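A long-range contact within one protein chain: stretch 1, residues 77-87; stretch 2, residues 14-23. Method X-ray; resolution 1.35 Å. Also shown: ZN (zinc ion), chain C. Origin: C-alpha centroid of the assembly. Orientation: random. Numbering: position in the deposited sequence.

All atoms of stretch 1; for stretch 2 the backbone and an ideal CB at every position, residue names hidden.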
ATOM      1  N   SER A  77       3.735   9.784   2.784  1.00 17.21           N
ATOM      2  CA  SER A  77       4.365  10.211   1.543  1.00 17.51           C
ATOM      3  C   SER A  77       3.756  11.483   0.967  1.00 18.41           C
ATOM      4  O   SER A  77       4.401  12.140   0.146  1.00 20.13           O
ATOM      5  CB  SER A  77       4.258   9.100   0.503  1.00 18.25           C
ATOM      6  OG  SER A  77       2.901   8.852   0.198  1.00 16.90           O
ATOM      7  N   ARG A  78       2.533  11.836   1.358  1.00 18.00           N
ATOM      8  CA  ARG A  78       1.908  13.061   0.889  1.00 18.32           C
ATOM      9  C   ARG A  78       1.025  13.599   1.999  1.00 19.50           C
ATOM     10  O   ARG A  78       0.632  12.871   2.915  1.00 19.47           O
ATOM     11  CB  ARG A  78       1.114  12.847  -0.407  1.00 18.17           C
ATOM     12  CG  ARG A  78      -0.013  11.831  -0.311  1.00 17.98           C
ATOM     13  CD  ARG A  78      -0.727  11.792  -1.650  1.00 17.70           C
ATOM     14  NE  ARG A  78      -1.617  10.657  -1.894  1.00 17.70           N
ATOM     15  CZ  ARG A  78      -2.939  10.747  -2.046  1.00 17.92           C
ATOM     16  NH1 ARG A  78      -3.562  11.918  -1.908  1.00 18.66           N
ATOM     17  NH2 ARG A  78      -3.644   9.662  -2.341  1.00 16.68           N
ATOM     18  N   GLY A  79       0.705  14.889   1.893  1.00 21.24           N
ATOM     19  CA  GLY A  79       0.040  15.595   2.969  1.00 22.60           C
ATOM     20  C   GLY A  79      -1.319  16.167   2.624  1.00 23.90           C
ATOM     21  O   GLY A  79      -1.910  16.879   3.442  1.00 25.89           O
ATOM     22  N   ASN A  80      -1.828  15.873   1.431  1.00 23.51           N
ATOM     23  CA  ASN A  80      -3.157  16.318   1.027  1.00 23.56           C
ATOM     24  C   ASN A  80      -3.670  15.394  -0.070  1.00 22.42           C
ATOM     25  O   ASN A  80      -2.965  14.494  -0.540  1.00 21.65           O
ATOM     26  CB  ASN A  80      -3.143  17.771   0.541  1.00 24.74           C
ATOM     27  CG  ASN A  80      -2.249  17.971  -0.668  1.00 26.21           C
ATOM     28  OD1 ASN A  80      -2.444  17.346  -1.720  1.00 27.18           O
ATOM     29  ND2 ASN A  80      -1.266  18.851  -0.530  1.00 42.71           N
ATOM     30  N   ASP A  81      -4.903  15.649  -0.499  1.00 22.72           N
ATOM     31  CA  ASP A  81      -5.557  14.886  -1.553  1.00 22.30           C
ATOM     32  C   ASP A  81      -6.077  15.809  -2.651  1.00 23.23           C
ATOM     33  O   ASP A  81      -7.045  15.479  -3.338  1.00 23.44           O
ATOM     34  CB  ASP A  81      -6.679  14.018  -0.979  1.00 21.13           C
ATOM     35  CG  ASP A  81      -7.201  13.003  -1.974  1.00 21.82           C
ATOM     36  OD1 ASP A  81      -6.366  12.389  -2.663  1.00 22.52           O
ATOM     37  OD2 ASP A  81      -8.437  12.822  -2.067  1.00 22.50           O
ATOM     38  N   ASN A  82      -5.437  16.964  -2.843  1.00 24.99           N
ATOM     39  CA  ASN A  82      -5.901  17.890  -3.872  1.00 24.22           C
ATOM     40  C   ASN A  82      -4.768  18.558  -4.644  1.00 34.39           C
ATOM     41  O   ASN A  82      -5.027  19.527  -5.371  1.00 29.54           O
ATOM     42  CB  ASN A  82      -6.855  18.950  -3.290  1.00 25.37           C
ATOM     43  CG  ASN A  82      -6.166  19.886  -2.312  1.00 29.27           C
ATOM     44  OD1 ASN A  82      -5.078  19.601  -1.819  1.00 30.20           O
ATOM     45  ND2 ASN A  82      -6.802  21.020  -2.032  1.00 36.22           N
ATOM     46  N   ALA A  83      -3.533  18.074  -4.530  1.00 23.26           N
ATOM     47  CA  ALA A  83      -2.408  18.685  -5.222  1.00 24.24           C
ATOM     48  C   ALA A  83      -1.415  17.599  -5.619  1.00 23.76           C
ATOM     49  O   ALA A  83      -1.582  16.419  -5.291  1.00 22.69           O
ATOM     50  CB  ALA A  83      -1.768  19.775  -4.353  1.00 24.18           C
ATOM     51  N   LEU A  84      -0.370  18.008  -6.336  1.00 24.52           N
ATOM     52  CA  LEU A  84       0.650  17.069  -6.779  1.00 26.56           C
ATOM     53  C   LEU A  84       1.313  16.388  -5.586  1.00 26.62           C
ATOM     54  O   LEU A  84       1.473  16.978  -4.514  1.00 27.77           O
ATOM     55  CB  LEU A  84       1.713  17.795  -7.605  1.00 29.19           C
ATOM     56  CG  LEU A  84       1.314  18.237  -9.012  1.00 49.55           C
ATOM     57  CD1 LEU A  84       2.393  19.127  -9.601  1.00 73.83           C
ATOM     58  CD2 LEU A  84       1.077  17.027  -9.895  1.00 47.40           C
ATOM     59  N   GLY A  85       1.689  15.124  -5.786  1.00 26.95           N
ATOM     60  CA  GLY A  85       2.448  14.366  -4.818  1.00 26.13           C
ATOM     61  C   GLY A  85       3.717  13.825  -5.450  1.00 26.22           C
ATOM     62  O   GLY A  85       3.952  14.002  -6.650  1.00 25.87           O
ATOM     63  N   PRO A  86       4.559  13.154  -4.663  1.00 24.11           N
ATOM     64  CA  PRO A  86       5.893  12.783  -5.151  1.00 23.43           C
ATOM     65  C   PRO A  86       5.852  11.652  -6.170  1.00 21.52           C
ATOM     66  O   PRO A  86       4.935  10.832  -6.197  1.00 21.50           O
ATOM     67  CB  PRO A  86       6.625  12.329  -3.881  1.00 26.69           C
ATOM     68  CG  PRO A  86       5.812  12.863  -2.736  1.00 26.81           C
ATOM     69  CD  PRO A  86       4.398  12.863  -3.229  1.00 32.06           C
ATOM     70  N   CYS A  87       6.895  11.611  -7.005  1.00 21.57           N
ATOM     71  CA  CYS A  87       7.073  10.521  -7.960  1.00 21.15           C
ATOM     72  C   CYS A  87       7.308   9.193  -7.237  1.00 19.16           C
ATOM     73  O   CYS A  87       7.659   9.144  -6.053  1.00 18.70           O
ATOM     74  CB  CYS A  87       8.275  10.791  -8.864  1.00 22.87           C
ATOM     75  SG  CYS A  87       8.170  12.316  -9.814  1.00 26.44           S
ATOM     76  N   UNK A  14       2.193   5.182   2.614  1.00 12.88           N
ATOM     77  CA  UNK A  14       2.159   5.749   1.265  1.00 13.71           C
ATOM     78  C   UNK A  14       0.783   5.561   0.643  1.00 14.57           C
ATOM     79  O   UNK A  14       0.502   4.528   0.016  1.00 15.08           O
ATOM     80  CB  UNK A  14       3.231   5.107   0.382  1.00 13.71           C
ATOM     81  N   UNK A  15      -0.100   6.551   0.771  1.00 15.06           N
ATOM     82  CA  UNK A  15      -1.378   6.488   0.043  1.00 14.15           C
ATOM     83  C   UNK A  15      -1.135   6.729  -1.440  1.00 13.83           C
ATOM     84  O   UNK A  15      -0.665   7.797  -1.844  1.00 14.47           O
ATOM     85  CB  UNK A  15      -2.374   7.511   0.592  1.00 14.15           C
ATOM     86  N   UNK A  16      -1.425   5.707  -2.243  1.00 13.66           N
ATOM     87  CA  UNK A  16      -1.045   5.742  -3.646  1.00 14.14           C
ATOM     88  C   UNK A  16      -1.661   6.916  -4.390  1.00 14.47           C
ATOM     89  O   UNK A  16      -2.786   7.347  -4.105  1.00 14.33           O
ATOM     90  CB  UNK A  16      -1.449   4.433  -4.327  1.00 14.14           C
ATOM     91  N   UNK A  17      -0.887   7.446  -5.343  1.00 15.77           N
ATOM     92  CA  UNK A  17      -1.292   8.445  -6.329  1.00 17.54           C
ATOM     93  C   UNK A  17      -1.399   9.837  -5.724  1.00 20.59           C
ATOM     94  O   UNK A  17      -1.074  10.020  -4.549  1.00 19.36           O
ATOM     95  CB  UNK A  17      -2.631   8.051  -6.957  1.00 17.54           C
ATOM     96  N   UNK A  18      -1.813  10.824  -6.524  1.00 27.47           N
ATOM     97  CA  UNK A  18      -1.901  12.213  -6.093  1.00 36.26           C
ATOM     98  C   UNK A  18      -3.342  12.689  -6.184  1.00 28.03           C
ATOM     99  O   UNK A  18      -4.122  12.198  -7.003  1.00 27.56           O
ATOM    100  CB  UNK A  18      -0.986  13.104  -6.935  1.00 36.26           C
ATOM    101  N   UNK A  19      -3.670  13.695  -5.369  1.00 29.83           N
ATOM    102  CA  UNK A  19      -4.974  14.325  -5.460  1.00 38.98           C
ATOM    103  C   UNK A  19      -5.149  15.205  -6.680  1.00 26.95           C
ATOM    104  O   UNK A  19      -6.283  15.545  -7.031  1.00 39.94           O
ATOM    105  CB  UNK A  19      -5.228  15.156  -4.201  1.00 38.98           C
ATOM    106  N   UNK A  20      -4.050  15.593  -7.324  1.00 26.40           N
ATOM    107  CA  UNK A  20      -4.106  16.306  -8.588  1.00 36.26           C
ATOM    108  C   UNK A  20      -2.842  15.988  -9.369  1.00 57.79           C
ATOM    109  O   UNK A  20      -1.794  15.695  -8.785  1.00 40.65           O
ATOM    110  CB  UNK A  20      -4.260  17.813  -8.373  1.00 36.26           C
ATOM    111  N   UNK A  21      -2.949  16.037 -10.694  1.00 56.94           N
ATOM    112  CA  UNK A  21      -1.837  15.696 -11.569  1.00 35.86           C
ATOM    113  C   UNK A  21      -1.615  16.799 -12.593  1.00 40.25           C
ATOM    114  O   UNK A  21      -2.545  17.515 -12.974  1.00 46.98           O
ATOM    115  CB  UNK A  21      -2.091  14.359 -12.269  1.00 35.86           C
ATOM    116  N   UNK A  22      -0.360  16.936 -13.025  1.00 53.63           N
ATOM    117  CA  UNK A  22      -0.023  17.854 -14.106  1.00 41.82           C
ATOM    118  C   UNK A  22       0.855  17.152 -15.138  1.00 58.26           C
ATOM    119  O   UNK A  22       0.951  15.920 -15.143  1.00 51.30           O
ATOM    120  CB  UNK A  22       0.683  19.096 -13.559  1.00 41.82           C
ATOM    121  N   UNK A  23       1.518  17.924 -16.001  1.00 40.98           N
ATOM    122  CA  UNK A  23       2.320  17.324 -17.064  1.00 57.34           C
ATOM    123  C   UNK A  23       3.592  16.670 -16.543  1.00 49.89           C
ATOM    124  O   UNK A  23       4.203  15.874 -17.264  1.00 50.01           O
ATOM    125  CB  UNK A  23       2.681  18.385 -18.105  1.00 57.34           C
TER
HETATM  126 ZN    ZN C 301      -2.687   2.409  -7.447  0.86 17.59          ZN

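Position 14 lies in an extended strand segment, with its CA-to-CB bond sideways to stretch 1 and its ideal CB 3.8 Å from Ser77 OG. A hydroxyl at that range invites a polar side chain, and an acceptor such as Asp or Asn would suit, as might Ser or Thr. The residue is Asp14: its chi1 is t, and OD1 accepts a hydrogen bond from Ser77 OG at 2.7 Å.

At position 15, CA-to-CB points toward stretch 1, and the ideal CB stands 3.9 Å from Arg78 NH2. A phi of -72° is compatible with proline, and a compact aliphatic residue such as Ala or Val would also be reasonable. The deposited Pro15 packs its ring against the contact, CD lying 3.3 Å from Ser77 OG and CG 3.8 Å from Arg78 NE. Its carbonyl does the polar work: Arg78 NE donates to Pro15 O at 3.0 Å with a nearly straight angle of 169°, near the plane of the guanidinium.

Position 16 directs its CB away, with nothing of stretch 1 within 5.5 Å, so the visible atoms leave the side chain unconstrained. It is Gly16, and its backbone O accepts from Arg78 NH2 at 3.0 Å.

Position 17 has a positive phi of 76° with psi near 180°, a conformation that favours glycine, yet its CB points away, toward the zinc side. A metal ligand such as His, Asp, Glu or Cys is therefore plausible. His17 is found there, binding the ion through NE2 at 2.1 Å from ZN, while its O lies over one face of the Arg78 guanidinium.

Position 18 points sideways, its ideal CB 3.5 Å from Gly85 N and 3.7 Å from Ala83 O. A short polar residue such as Asn, Asp or Ser could use this peptide-rich surface. Asn18 brings OD1 to 3.0 Å from Gly85 CA, close packing that a side chain on Gly85 would disturb, since an ideal CB there would lie 2.4 Å from Asn18 OD1. Asn18 ND2 donates a hydrogen bond to water 1, which in turn donates to Gly85 O.

Position 19 is the most restrictive. Its ideal CB would lie 1.9 Å from Asp81 C and 2.3 Å from Asn82 N, so only glycine fits without rearrangement. Gly19 lets the backbones approach, with a CA-H...O contact from Gly19 CA to Asp81 O at 3.2 Å; its N donates to water 2.

Position 20 points toward stretch 1, its CB 3.5 Å from Asn82 O and 3.8 Å from Ala83 CA. A small residue, Ala or Ser, suits. Ala20 fits closely, and its N makes a weak hydrogen bond to Ala83 O at 3.3 Å.

Position 21 points away, allowing many polar residues; Asn21 OD1 accepts a hydrogen bond from Asn18 ND2 at 3.1 Å, within stretch 2.

Position 22 is sideways, its ideal CB 4.2 Å from Leu84 CD2. Stretch 1 offers aliphatic surface and no polar partner here, so an aliphatic residue could pack on it, while a short polar one is also allowed. In Asp22, OD2 makes only a packing contact with Leu84 CD1, at 3.3 Å.

Position 23 faces away and is unconstrained; it is Ala23.

Stretch 2 (14-23) DPGHNGANDA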
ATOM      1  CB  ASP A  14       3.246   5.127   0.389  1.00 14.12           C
ATOM      2  CG  ASP A  14       3.108   5.514  -1.071  1.00 17.19           C
ATOM      3  OD1 ASP A  14       2.756   6.681  -1.345  1.00 20.14           O
ATOM      4  OD2 ASP A  14       3.359   4.648  -1.940  1.00 17.26           O
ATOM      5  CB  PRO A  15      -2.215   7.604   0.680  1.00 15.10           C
ATOM      6  CG  PRO A  15      -1.220   8.547   1.295  1.00 16.40           C
ATOM      7  CD  PRO A  15       0.052   7.776   1.579  1.00 16.12           C
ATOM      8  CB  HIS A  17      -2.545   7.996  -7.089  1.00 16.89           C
ATOM      9  CG  HIS A  17      -2.422   6.603  -7.615  1.00 16.47           C
ATOM     10  ND1 HIS A  17      -1.728   6.302  -8.767  1.00 16.80           N
ATOM     11  CD2 HIS A  17      -2.852   5.421  -7.113  1.00 16.35           C
ATOM     12  CE1 HIS A  17      -1.757   4.995  -8.965  1.00 15.40           C
ATOM     13  NE2 HIS A  17      -2.422   4.436  -7.971  1.00 15.36           N
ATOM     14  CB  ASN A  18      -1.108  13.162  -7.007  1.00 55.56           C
ATOM     15  CG  ASN A  18       0.313  12.714  -7.258  1.00 75.47           C
ATOM     16  OD1 ASN A  18       0.994  12.200  -6.371  1.00 38.51           O
ATOM     17  ND2 ASN A  18       0.780  12.937  -8.482  1.00 31.26           N
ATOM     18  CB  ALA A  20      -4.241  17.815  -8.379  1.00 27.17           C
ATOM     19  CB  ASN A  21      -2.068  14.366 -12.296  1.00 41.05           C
ATOM     20  CG  ASN A  21      -2.114  13.190 -11.350  1.00 60.32           C
ATOM     21  OD1 ASN A  21      -1.077  12.663 -10.942  1.00 37.73           O
ATOM     22  ND2 ASN A  21      -3.320  12.772 -10.990  1.00 42.92           N
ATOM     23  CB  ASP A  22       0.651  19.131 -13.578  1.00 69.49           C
ATOM     24  CG  ASP A  22       2.075  18.896 -13.065  1.00 52.23           C
ATOM     25  OD1 ASP A  22       2.513  17.732 -12.899  1.00 57.72           O
ATOM     26  OD2 ASP A  22       2.766  19.902 -12.815  1.00 58.59           O
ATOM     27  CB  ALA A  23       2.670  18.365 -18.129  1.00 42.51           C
TER
HETATM   28  O   HOH W   1       3.799  13.485  -9.007  1.00 33.85           O
HETATM   29  O   HOH W   2      -2.410  14.691  -3.519  1.00 34.64           O
HETATM   30  O   HOH W   3      -3.239   2.247  -9.512  1.00 45.81           O
HETATM   31  O   HOH W   4      -0.996   1.773  -8.752  1.00 25.69           O
HETATM   32  O   HOH W   5      -3.424   0.518  -7.883  1.00 21.69           O
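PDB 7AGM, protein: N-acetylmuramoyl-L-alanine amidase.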